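Local coordinates for protein HIAXHD3 (PDB 3ZXK) that removes alpha-L-arabinofuranose side chains, probably from xylan, as an exo-acting family 43 glycoside hydrolase whose active site has been engineered to add endo-xylanase activity, at residues Asp405-Ile410 / Val422-Arg428; Trp458-Asp464 / Thr476-Ser482. Residues are numbered along the deposited sequence.

Both contacts pair neighbouring antiparallel strands in the C-terminal concanavalin A-like domain, a beta sandwich, and they lie on its two opposed sheets. Contact 1 comes first along the chain and joins strands 406-415 and 418-429 of one sheet; contact 2 follows, joining strands 457-464 and 476-482 of the other. Their centres are about 12 Å apart. Between the layers M423 CE lies 3.7 Å from F479 CD1, and I410 CD1 packs 3.5 Å from the backbone Y480 O. The two hairpins thus help build the apolar core of this C-terminal domain, which also lends F469 and W502 to the glycan pocket; the D405 side chain lies about 13 Å from the bound arabinofuranose.

Contact 1 (Asp405-Ile410 / Val422-Arg428); sequences DRAAYI and VMVDDLR
Y409 is the centrepiece of two antiparallel strands, 406-410 and 422-428, whose axes run 4.7 Å apart at 176°. Its backbone forms a hydrogen-bonded pair with V424 (Y409 N to V424 O and V424 N to Y409 O, both 2.9 Å). With chi1 in p, the ring bends over the neighbouring strand: V424 CB sits 3.7 Å from the ring centroid in a CH-pi contact, and L427 CD1 lies 3.6 Å from Y409 CD2. Branched V424 and L427 (m,t) border the ring, while Y409 OH bonds to W413. This hairpin in the concanavalin-like sandwich contains a beta bulge: D425 and D426 together face A408, and D426, in the left-handed region (58/37), shifts the register by one. Beyond it small A407 leaves room for its partner L427; A407 N donates to L427 O at 2.8 Å, but the return bond, L427 N to A407 O, is weak at 3.4 Å. Water 1 donates to both A407 O (2.7 Å) and L427 O (3.1 Å).

Contact 2 (Trp458-Asp464 / Thr476-Ser482); sequences WLRIDAD and TTTFYYS
Strands 458-464 and 476-482 form an antiparallel beta hairpin in one sheet of the concanavalin-like sandwich, with axes 4.7 Å apart at 161°. At T476 water bridges the strands: water 2 donates to T476 O (2.7 Å) and D462 O (3.1 Å), while water 3 links T476 N (3.0 Å) to D464 OD2 (2.8 Å). T477 faces the sandwich core; its CG2 meets I461 CG2 at 3.4 Å, a fit place for threonine's methyl, although its buried OG1 has no polar partner. T478 pairs with D462 (D462 N to T478 O 2.9 Å, T478 N to D462 O 3.0 Å), and T478 OG1 and Y480 OH share a hydrogen bond of 2.7 Å. F479, chi1 m, sends its ring into the apolar interior, where CE2 packs 3.7 Å from I461 CG1. On the outer face Y480 pairs with R460 through two 2.9 Å backbone bonds (R460 N to Y480 O, Y480 N to R460 O). The R460 guanidinium lies flat on the Y480 ring, centres 4.2 Å apart, a cation-pi stack oriented by a salt bridge to D462 (R460 NH2 to OD2 2.8 Å); D462 OD1 also binds S382. Y481 CB touches L459 CD2 at 4.0 Å. S482 pairs with W458 (S482 N to W458 O 2.8 Å, W458 N to S482 O 3.0 Å), and its hydroxyl OG bonds to D484 OD1 and G486 N.

Contact 1 (Asp405-Ile410 / Val422-Arg428)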
ATOM      1  N   ASP A 405     -13.527  -4.858   3.148  1.00  5.98           N
ATOM      2  CA  ASP A 405     -14.964  -4.549   3.143  1.00  6.59           C
ATOM      3  C   ASP A 405     -15.877  -5.778   3.361  1.00  7.41           C
ATOM      4  O   ASP A 405     -17.031  -5.604   3.709  1.00  7.95           O
ATOM      5  CB  ASP A 405     -15.371  -3.833   1.852  1.00  6.93           C
ATOM      6  CG  ASP A 405     -15.033  -4.621   0.597  1.00  7.46           C
ATOM      7  OD1 ASP A 405     -14.027  -5.362   0.582  1.00  6.28           O
ATOM      8  OD2 ASP A 405     -15.776  -4.462  -0.390  1.00 10.48           O
ATOM      9  N   ARG A 406     -15.372  -6.988   3.120  1.00  6.74           N
ATOM     10  CA  ARG A 406     -16.030  -8.235   3.574  1.00  6.54           C
ATOM     11  C   ARG A 406     -15.025  -8.938   4.453  1.00  6.29           C
ATOM     12  O   ARG A 406     -14.011  -9.427   3.971  1.00  7.64           O
ATOM     13  CB  ARG A 406     -16.402  -9.145   2.400  1.00  7.06           C
ATOM     14  CG  ARG A 406     -17.345 -10.283   2.800  1.00  8.22           C
ATOM     15  CD  ARG A 406     -17.192 -11.495   1.912  1.00  9.26           C
ATOM     16  NE  ARG A 406     -17.827 -11.239   0.620  1.00 10.08           N
ATOM     17  CZ  ARG A 406     -17.777 -12.063  -0.415  1.00 11.36           C
ATOM     18  NH1 ARG A 406     -17.148 -13.237  -0.297  1.00 11.50           N
ATOM     19  NH2 ARG A 406     -18.377 -11.723  -1.549  1.00 14.19           N
ATOM     20  N   ALA A 407     -15.297  -8.983   5.751  1.00  5.54           N
ATOM     21  CA  ALA A 407     -14.280  -9.371   6.733  1.00  5.53           C
ATOM     22  C   ALA A 407     -14.720 -10.515   7.660  1.00  5.25           C
ATOM     23  O   ALA A 407     -15.891 -10.814   7.792  1.00  6.62           O
ATOM     24  CB  ALA A 407     -13.890  -8.146   7.545  1.00  5.71           C
ATOM     25  N   ALA A 408     -13.763 -11.113   8.363  1.00  4.64           N
ATOM     26  CA  ALA A 408     -14.034 -12.150   9.360  1.00  4.22           C
ATOM     27  C   ALA A 408     -12.880 -12.100  10.319  1.00  3.89           C
ATOM     28  O   ALA A 408     -11.785 -11.619   9.964  1.00  4.04           O
ATOM     29  CB  ALA A 408     -14.116 -13.548   8.721  1.00  4.99           C
ATOM     30  N   TYR A 409     -13.093 -12.626  11.520  1.00  4.07           N
ATOM     31  CA  TYR A 409     -12.048 -12.652  12.518  1.00  4.00           C
ATOM     32  C   TYR A 409     -12.156 -13.829  13.471  1.00  4.31           C
ATOM     33  O   TYR A 409     -13.221 -14.448  13.572  1.00  4.48           O
ATOM     34  CB  TYR A 409     -11.977 -11.347  13.295  1.00  4.15           C
ATOM     35  CG  TYR A 409     -13.096 -10.972  14.260  1.00  3.98           C
ATOM     36  CD1 TYR A 409     -13.251 -11.638  15.503  1.00  4.23           C
ATOM     37  CD2 TYR A 409     -13.935  -9.888  13.994  1.00  4.45           C
ATOM     38  CE1 TYR A 409     -14.216 -11.239  16.423  1.00  4.78           C
ATOM     39  CE2 TYR A 409     -14.899  -9.471  14.904  1.00  4.53           C
ATOM     40  CZ  TYR A 409     -15.046 -10.173  16.111  1.00  4.41           C
ATOM     41  OH  TYR A 409     -15.942  -9.771  17.056  1.00  4.89           O
ATOM     42  N   ILE A 410     -11.033 -14.147  14.124  1.00  4.54           N
ATOM     43  CA  ILE A 410     -11.039 -15.048  15.262  1.00  4.59           C
ATOM     44  C   ILE A 410     -10.531 -14.198  16.434  1.00  4.38           C
ATOM     45  O   ILE A 410      -9.584 -13.397  16.284  1.00  4.59           O
ATOM     46  CB  ILE A 410     -10.175 -16.308  15.041  1.00  4.92           C
ATOM     47  CG1 ILE A 410     -10.380 -17.286  16.209  1.00  5.08           C
ATOM     48  CG2 ILE A 410      -8.707 -15.942  14.808  1.00  5.10           C
ATOM     49  CD1 ILE A 410      -9.811 -18.665  15.952  1.00  6.83           C
ATOM     50  N   VAL A 422     -14.051 -16.803  19.939  1.00  6.28           N
ATOM     51  CA  VAL A 422     -15.124 -16.811  18.946  1.00  6.45           C
ATOM     52  C   VAL A 422     -14.548 -16.621  17.544  1.00  5.66           C
ATOM     53  O   VAL A 422     -13.458 -16.031  17.373  1.00  5.10           O
ATOM     54  CB  VAL A 422     -16.182 -15.693  19.215  1.00  6.52           C
ATOM     55  CG1 VAL A 422     -16.908 -15.918  20.544  1.00  8.31           C
ATOM     56  CG2 VAL A 422     -15.531 -14.313  19.193  1.00  7.23           C
ATOM     57  N   MET A 423     -15.266 -17.125  16.547  1.00  5.58           N
ATOM     58  CA  MET A 423     -14.991 -16.790  15.160  1.00  5.66           C
ATOM     59  C   MET A 423     -16.237 -16.074  14.637  1.00  5.87           C
ATOM     60  O   MET A 423     -17.322 -16.599  14.759  1.00  6.38           O
ATOM     61  CB  MET A 423     -14.627 -18.064  14.354  1.00  7.59           C
ATOM     62  CG  MET A 423     -14.215 -17.801  12.917  1.00  9.49           C
ATOM     63  SD  MET A 423     -15.632 -17.638  11.802  1.00 13.25           S
ATOM     64  CE  MET A 423     -14.888 -17.369  10.183  1.00 12.49           C
ATOM     65  N   VAL A 424     -16.047 -14.871  14.089  1.00  5.41           N
ATOM     66  CA  VAL A 424     -17.095 -13.985  13.594  1.00  5.68           C
ATOM     67  C   VAL A 424     -16.949 -13.776  12.082  1.00  6.29           C
ATOM     68  O   VAL A 424     -15.839 -13.499  11.562  1.00  5.83           O
ATOM     69  CB  VAL A 424     -17.027 -12.625  14.338  1.00  5.88           C
ATOM     70  CG1 VAL A 424     -17.901 -11.543  13.685  1.00  6.48           C
ATOM     71  CG2 VAL A 424     -17.339 -12.812  15.823  1.00  7.23           C
ATOM     72  N   ASP A 425     -18.065 -13.886  11.360  1.00  7.03           N
ATOM     73  CA  ASP A 425     -18.040 -13.606   9.939  1.00  8.34           C
ATOM     74  C   ASP A 425     -19.178 -12.659   9.570  1.00  8.81           C
ATOM     75  O   ASP A 425     -19.813 -12.089  10.450  1.00  8.47           O
ATOM     76  CB  ASP A 425     -18.022 -14.916   9.114  1.00  9.94           C
ATOM     77  CG  ASP A 425     -19.293 -15.748   9.262  1.00 13.12           C
ATOM     78  OD1 ASP A 425     -20.269 -15.352   9.937  1.00 13.91           O
ATOM     79  OD2 ASP A 425     -19.329 -16.840   8.636  1.00 19.93           O
ATOM     80  N   ASP A 426     -19.402 -12.454   8.274  1.00  8.59           N
ATOM     81  CA  ASP A 426     -20.452 -11.540   7.792  1.00  9.73           C
ATOM     82  C   ASP A 426     -20.307 -10.100   8.306  1.00  8.92           C
ATOM     83  O   ASP A 426     -21.296  -9.422   8.582  1.00  8.42           O
ATOM     84  CB  ASP A 426     -21.851 -12.076   8.097  1.00 11.15           C
ATOM     85  CG  ASP A 426     -22.931 -11.354   7.312  1.00 13.39           C
ATOM     86  OD1 ASP A 426     -22.719 -11.090   6.096  1.00 15.11           O
ATOM     87  OD2 ASP A 426     -23.996 -11.044   7.904  1.00 16.44           O
ATOM     88  N   LEU A 427     -19.060  -9.642   8.402  1.00  8.12           N
ATOM     89  CA  LEU A 427     -18.775  -8.225   8.640  1.00  7.71           C
ATOM     90  C   LEU A 427     -18.667  -7.567   7.278  1.00  7.82           C
ATOM     91  O   LEU A 427     -17.789  -7.912   6.496  1.00  8.48           O
ATOM     92  CB  LEU A 427     -17.453  -8.068   9.389  1.00  8.31           C
ATOM     93  CG  LEU A 427     -17.305  -8.651  10.802  1.00  8.85           C
ATOM     94  CD1 LEU A 427     -15.849  -8.917  11.148  1.00  9.48           C
ATOM     95  CD2 LEU A 427     -17.963  -7.708  11.801  1.00 12.79           C
ATOM     96  N   ARG A 428     -19.560  -6.638   6.973  1.00  6.83           N
ATOM     97  CA  ARG A 428     -19.631  -6.106   5.604  1.00  7.03           C
ATOM     98  C   ARG A 428     -19.879  -4.609   5.583  1.00  6.46           C
ATOM     99  O   ARG A 428     -20.746  -4.110   6.317  1.00  7.70           O
ATOM    100  CB  ARG A 428     -20.776  -6.763   4.810  1.00  8.38           C
ATOM    101  CG  ARG A 428     -20.619  -8.253   4.565  1.00 10.04           C
ATOM    102  CD  ARG A 428     -21.748  -8.812   3.721  1.00 13.29           C
ATOM    103  NE  ARG A 428     -23.056  -8.783   4.367  1.00 14.80           N
ATOM    104  CZ  ARG A 428     -24.063  -7.986   4.013  1.00 15.56           C
ATOM    105  NH1 ARG A 428     -23.921  -7.123   3.014  1.00 18.71           N
ATOM    106  NH2 ARG A 428     -25.216  -8.035   4.667  1.00 18.51           N
TER
HETATM  107  O   HOH W   1     -17.957 -10.996   6.041  1.00 17.89           O

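Contact 2 (Trp458-Asp464 / Thr476-Ser482)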
ATOM      1  N   TRP A 458      -2.659 -17.521  20.971  1.00  7.21           N
ATOM      2  CA  TRP A 458      -2.136 -17.360  19.635  1.00  7.26           C
ATOM      3  C   TRP A 458      -3.270 -17.500  18.681  1.00  7.12           C
ATOM      4  O   TRP A 458      -4.062 -18.459  18.759  1.00  8.18           O
ATOM      5  CB  TRP A 458      -1.098 -18.423  19.331  1.00  9.27           C
ATOM      6  CG  TRP A 458       0.086 -18.424  20.271  1.00 10.97           C
ATOM      7  CD1 TRP A 458       0.091 -18.573  21.667  1.00 11.79           C
ATOM      8  CD2 TRP A 458       1.509 -18.371  19.889  1.00 12.40           C
ATOM      9  NE1 TRP A 458       1.386 -18.560  22.150  1.00 13.64           N
ATOM     10  CE2 TRP A 458       2.278 -18.441  21.136  1.00 14.00           C
ATOM     11  CE3 TRP A 458       2.193 -18.240  18.680  1.00 14.46           C
ATOM     12  CZ2 TRP A 458       3.670 -18.403  21.148  1.00 14.83           C
ATOM     13  CZ3 TRP A 458       3.591 -18.195  18.707  1.00 15.94           C
ATOM     14  CH2 TRP A 458       4.311 -18.273  19.916  1.00 16.11           C
ATOM     15  N   LEU A 459      -3.370 -16.533  17.790  1.00  6.82           N
ATOM     16  CA  LEU A 459      -4.454 -16.454  16.836  1.00  6.31           C
ATOM     17  C   LEU A 459      -3.886 -16.474  15.423  1.00  6.75           C
ATOM     18  O   LEU A 459      -3.062 -15.612  15.062  1.00  7.41           O
ATOM     19  CB  LEU A 459      -5.281 -15.184  17.070  1.00  5.53           C
ATOM     20  CG  LEU A 459      -5.990 -15.113  18.430  1.00  5.48           C
ATOM     21  CD1 LEU A 459      -6.689 -13.760  18.588  1.00  6.02           C
ATOM     22  CD2 LEU A 459      -6.967 -16.294  18.621  1.00  6.38           C
ATOM     23  N   ARG A 460      -4.386 -17.396  14.617  1.00  6.30           N
ATOM     24  CA  ARG A 460      -3.827 -17.672  13.306  1.00  6.13           C
ATOM     25  C   ARG A 460      -4.828 -17.552  12.174  1.00  5.73           C
ATOM     26  O   ARG A 460      -5.920 -18.105  12.247  1.00  6.88           O
ATOM     27  CB  ARG A 460      -3.216 -19.087  13.327  1.00  6.85           C
ATOM     28  CG  ARG A 460      -2.704 -19.639  11.991  1.00  7.03           C
ATOM     29  CD  ARG A 460      -1.932 -20.941  12.169  1.00  9.29           C
ATOM     30  NE  ARG A 460      -2.197 -21.805  11.023  1.00 10.95           N
ATOM     31  CZ  ARG A 460      -2.074 -23.129  11.034  1.00 15.15           C
ATOM     32  NH1 ARG A 460      -1.615 -23.744  12.115  1.00 19.21           N
ATOM     33  NH2 ARG A 460      -2.371 -23.826   9.946  1.00 20.05           N
ATOM     34  N   ILE A 461      -4.425 -16.850  11.120  1.00  5.37           N
ATOM     35  CA  ILE A 461      -5.260 -16.649   9.928  1.00  5.26           C
ATOM     36  C   ILE A 461      -4.516 -17.247   8.731  1.00  5.51           C
ATOM     37  O   ILE A 461      -3.419 -16.780   8.377  1.00  6.28           O
ATOM     38  CB  ILE A 461      -5.528 -15.149   9.653  1.00  5.37           C
ATOM     39  CG1 ILE A 461      -6.250 -14.443  10.816  1.00  5.98           C
ATOM     40  CG2 ILE A 461      -6.340 -14.956   8.375  1.00  6.14           C
ATOM     41  CD1 ILE A 461      -6.356 -12.940  10.643  1.00  6.33           C
ATOM     42  N   ASP A 462      -5.096 -18.248   8.083  1.00  6.29           N
ATOM     43  CA  ASP A 462      -4.445 -18.838   6.878  1.00  7.03           C
ATOM     44  C   ASP A 462      -5.216 -18.307   5.675  1.00  6.89           C
ATOM     45  O   ASP A 462      -6.337 -18.748   5.405  1.00  7.39           O
ATOM     46  CB  ASP A 462      -4.499 -20.383   6.875  1.00  8.01           C
ATOM     47  CG  ASP A 462      -3.520 -21.031   7.841  1.00  9.72           C
ATOM     48  OD1 ASP A 462      -2.958 -20.311   8.695  1.00 10.38           O
ATOM     49  OD2 ASP A 462      -3.343 -22.284   7.757  1.00 13.83           O
ATOM     50  N   ALA A 463      -4.609 -17.365   4.955  1.00  7.17           N
ATOM     51  CA  ALA A 463      -5.267 -16.698   3.841  1.00  6.89           C
ATOM     52  C   ALA A 463      -4.780 -17.152   2.482  1.00  7.41           C
ATOM     53  O   ALA A 463      -3.599 -17.246   2.225  1.00  8.57           O
ATOM     54  CB  ALA A 463      -5.052 -15.200   3.941  1.00  7.73           C
ATOM     55  N   ASP A 464      -5.712 -17.380   1.583  1.00  7.11           N
ATOM     56  CA  ASP A 464      -5.352 -17.676   0.205  1.00  6.90           C
ATOM     57  C   ASP A 464      -5.705 -16.459  -0.634  1.00  6.76           C
ATOM     58  O   ASP A 464      -6.898 -16.091  -0.738  1.00  7.19           O
ATOM     59  CB  ASP A 464      -6.137 -18.910  -0.276  1.00  7.37           C
ATOM     60  CG  ASP A 464      -5.779 -19.319  -1.711  1.00  8.45           C
ATOM     61  OD1 ASP A 464      -4.863 -18.710  -2.276  1.00 10.22           O
ATOM     62  OD2 ASP A 464      -6.409 -20.236  -2.272  1.00 11.41           O
ATOM     63  N   THR A 476     -10.708 -18.770  -0.153  1.00  7.03           N
ATOM     64  CA  THR A 476     -11.135 -18.853   1.235  1.00  7.87           C
ATOM     65  C   THR A 476      -9.963 -18.739   2.210  1.00  8.22           C
ATOM     66  O   THR A 476      -8.788 -19.030   1.885  1.00  9.10           O
ATOM     67  CB  THR A 476     -11.893 -20.164   1.528  1.00  9.09           C
ATOM     68  OG1 THR A 476     -11.015 -21.265   1.280  1.00 12.46           O
ATOM     69  CG2 THR A 476     -13.148 -20.298   0.662  1.00 10.29           C
ATOM     70  N   THR A 477     -10.317 -18.290   3.409  1.00  7.63           N
ATOM     71  CA  THR A 477      -9.422 -18.175   4.550  1.00  7.05           C
ATOM     72  C   THR A 477      -9.972 -18.999   5.701  1.00  6.78           C
ATOM     73  O   THR A 477     -11.195 -19.063   5.919  1.00  7.32           O
ATOM     74  CB  THR A 477      -9.309 -16.700   4.992  1.00  7.77           C
ATOM     75  OG1 THR A 477      -8.562 -15.978   4.009  1.00  7.94           O
ATOM     76  CG2 THR A 477      -8.601 -16.565   6.358  1.00  8.85           C
ATOM     77  N   THR A 478      -9.057 -19.635   6.431  1.00  6.99           N
ATOM     78  CA  THR A 478      -9.413 -20.389   7.649  1.00  6.72           C
ATOM     79  C   THR A 478      -8.735 -19.802   8.893  1.00  5.75           C
ATOM     80  O   THR A 478      -7.719 -19.116   8.788  1.00  6.65           O
ATOM     81  CB  THR A 478      -9.113 -21.888   7.510  1.00  8.23           C
ATOM     82  OG1 THR A 478      -7.762 -22.092   7.085  1.00 10.66           O
ATOM     83  CG2 THR A 478     -10.090 -22.516   6.473  1.00  9.42           C
ATOM     84  N   PHE A 479      -9.337 -20.041  10.059  1.00  5.44           N
ATOM     85  CA  PHE A 479      -8.909 -19.440  11.311  1.00  4.86           C
ATOM     86  C   PHE A 479      -8.607 -20.520  12.360  1.00  5.14           C
ATOM     87  O   PHE A 479      -9.307 -21.543  12.427  1.00  5.21           O
ATOM     88  CB  PHE A 479     -10.003 -18.502  11.842  1.00  4.82           C
ATOM     89  CG  PHE A 479     -10.288 -17.309  10.944  1.00  4.70           C
ATOM     90  CD1 PHE A 479     -11.204 -17.386   9.890  1.00  5.41           C
ATOM     91  CD2 PHE A 479      -9.638 -16.099  11.163  1.00  4.76           C
ATOM     92  CE1 PHE A 479     -11.445 -16.295   9.057  1.00  6.27           C
ATOM     93  CE2 PHE A 479      -9.888 -15.000  10.348  1.00  5.69           C
ATOM     94  CZ  PHE A 479     -10.775 -15.098   9.280  1.00  5.40           C
ATOM     95  N   TYR A 480      -7.578 -20.280  13.173  1.00  5.47           N
ATOM     96  CA  TYR A 480      -7.126 -21.242  14.182  1.00  5.82           C
ATOM     97  C   TYR A 480      -6.711 -20.515  15.454  1.00  5.49           C
ATOM     98  O   TYR A 480      -6.369 -19.336  15.407  1.00  4.87           O
ATOM     99  CB  TYR A 480      -5.897 -22.013  13.667  1.00  6.17           C
ATOM    100  CG  TYR A 480      -6.087 -22.635  12.307  1.00  7.40           C
ATOM    101  CD1 TYR A 480      -6.027 -21.836  11.161  1.00  7.66           C
ATOM    102  CD2 TYR A 480      -6.342 -24.011  12.156  1.00  9.01           C
ATOM    103  CE1 TYR A 480      -6.209 -22.359   9.920  1.00 10.91           C
ATOM    104  CE2 TYR A 480      -6.530 -24.559  10.890  1.00 11.38           C
ATOM    105  CZ  TYR A 480      -6.480 -23.701   9.778  1.00 11.91           C
ATOM    106  OH  TYR A 480      -6.667 -24.134   8.493  1.00 14.85           O
ATOM    107  N   TYR A 481      -6.770 -21.229  16.576  1.00  5.87           N
ATOM    108  CA  TYR A 481      -6.216 -20.704  17.811  1.00  5.70           C
ATOM    109  C   TYR A 481      -5.324 -21.733  18.464  1.00  6.85           C
ATOM    110  O   TYR A 481      -5.458 -22.925  18.198  1.00  7.22           O
ATOM    111  CB  TYR A 481      -7.331 -20.276  18.783  1.00  6.24           C
ATOM    112  CG  TYR A 481      -8.148 -21.450  19.312  1.00  6.83           C
ATOM    113  CD1 TYR A 481      -7.768 -22.145  20.479  1.00  7.80           C
ATOM    114  CD2 TYR A 481      -9.297 -21.877  18.648  1.00  7.01           C
ATOM    115  CE1 TYR A 481      -8.501 -23.233  20.937  1.00  8.77           C
ATOM    116  CE2 TYR A 481     -10.051 -22.939  19.135  1.00  8.17           C
ATOM    117  CZ  TYR A 481      -9.640 -23.627  20.268  1.00  9.65           C
ATOM    118  OH  TYR A 481     -10.393 -24.693  20.754  1.00 13.17           O
ATOM    119  N   SER A 482      -4.407 -21.232  19.288  1.00  7.38           N
ATOM    120  CA  SER A 482      -3.599 -22.045  20.190  1.00  9.21           C
ATOM    121  C   SER A 482      -3.622 -21.470  21.590  1.00 10.69           C
ATOM    122  O   SER A 482      -3.398 -20.278  21.800  1.00 10.77           O
ATOM    123  CB  SER A 482      -2.147 -22.164  19.722  1.00 10.63           C
ATOM    124  OG  SER A 482      -1.381 -22.883  20.680  1.00 11.33           O
TER
HETATM  125  O   HOH W   2      -6.805 -20.559   2.984  1.00 21.48           O
HETATM  126  O   HOH W   3      -9.067 -20.761  -1.632  1.00  9.55           O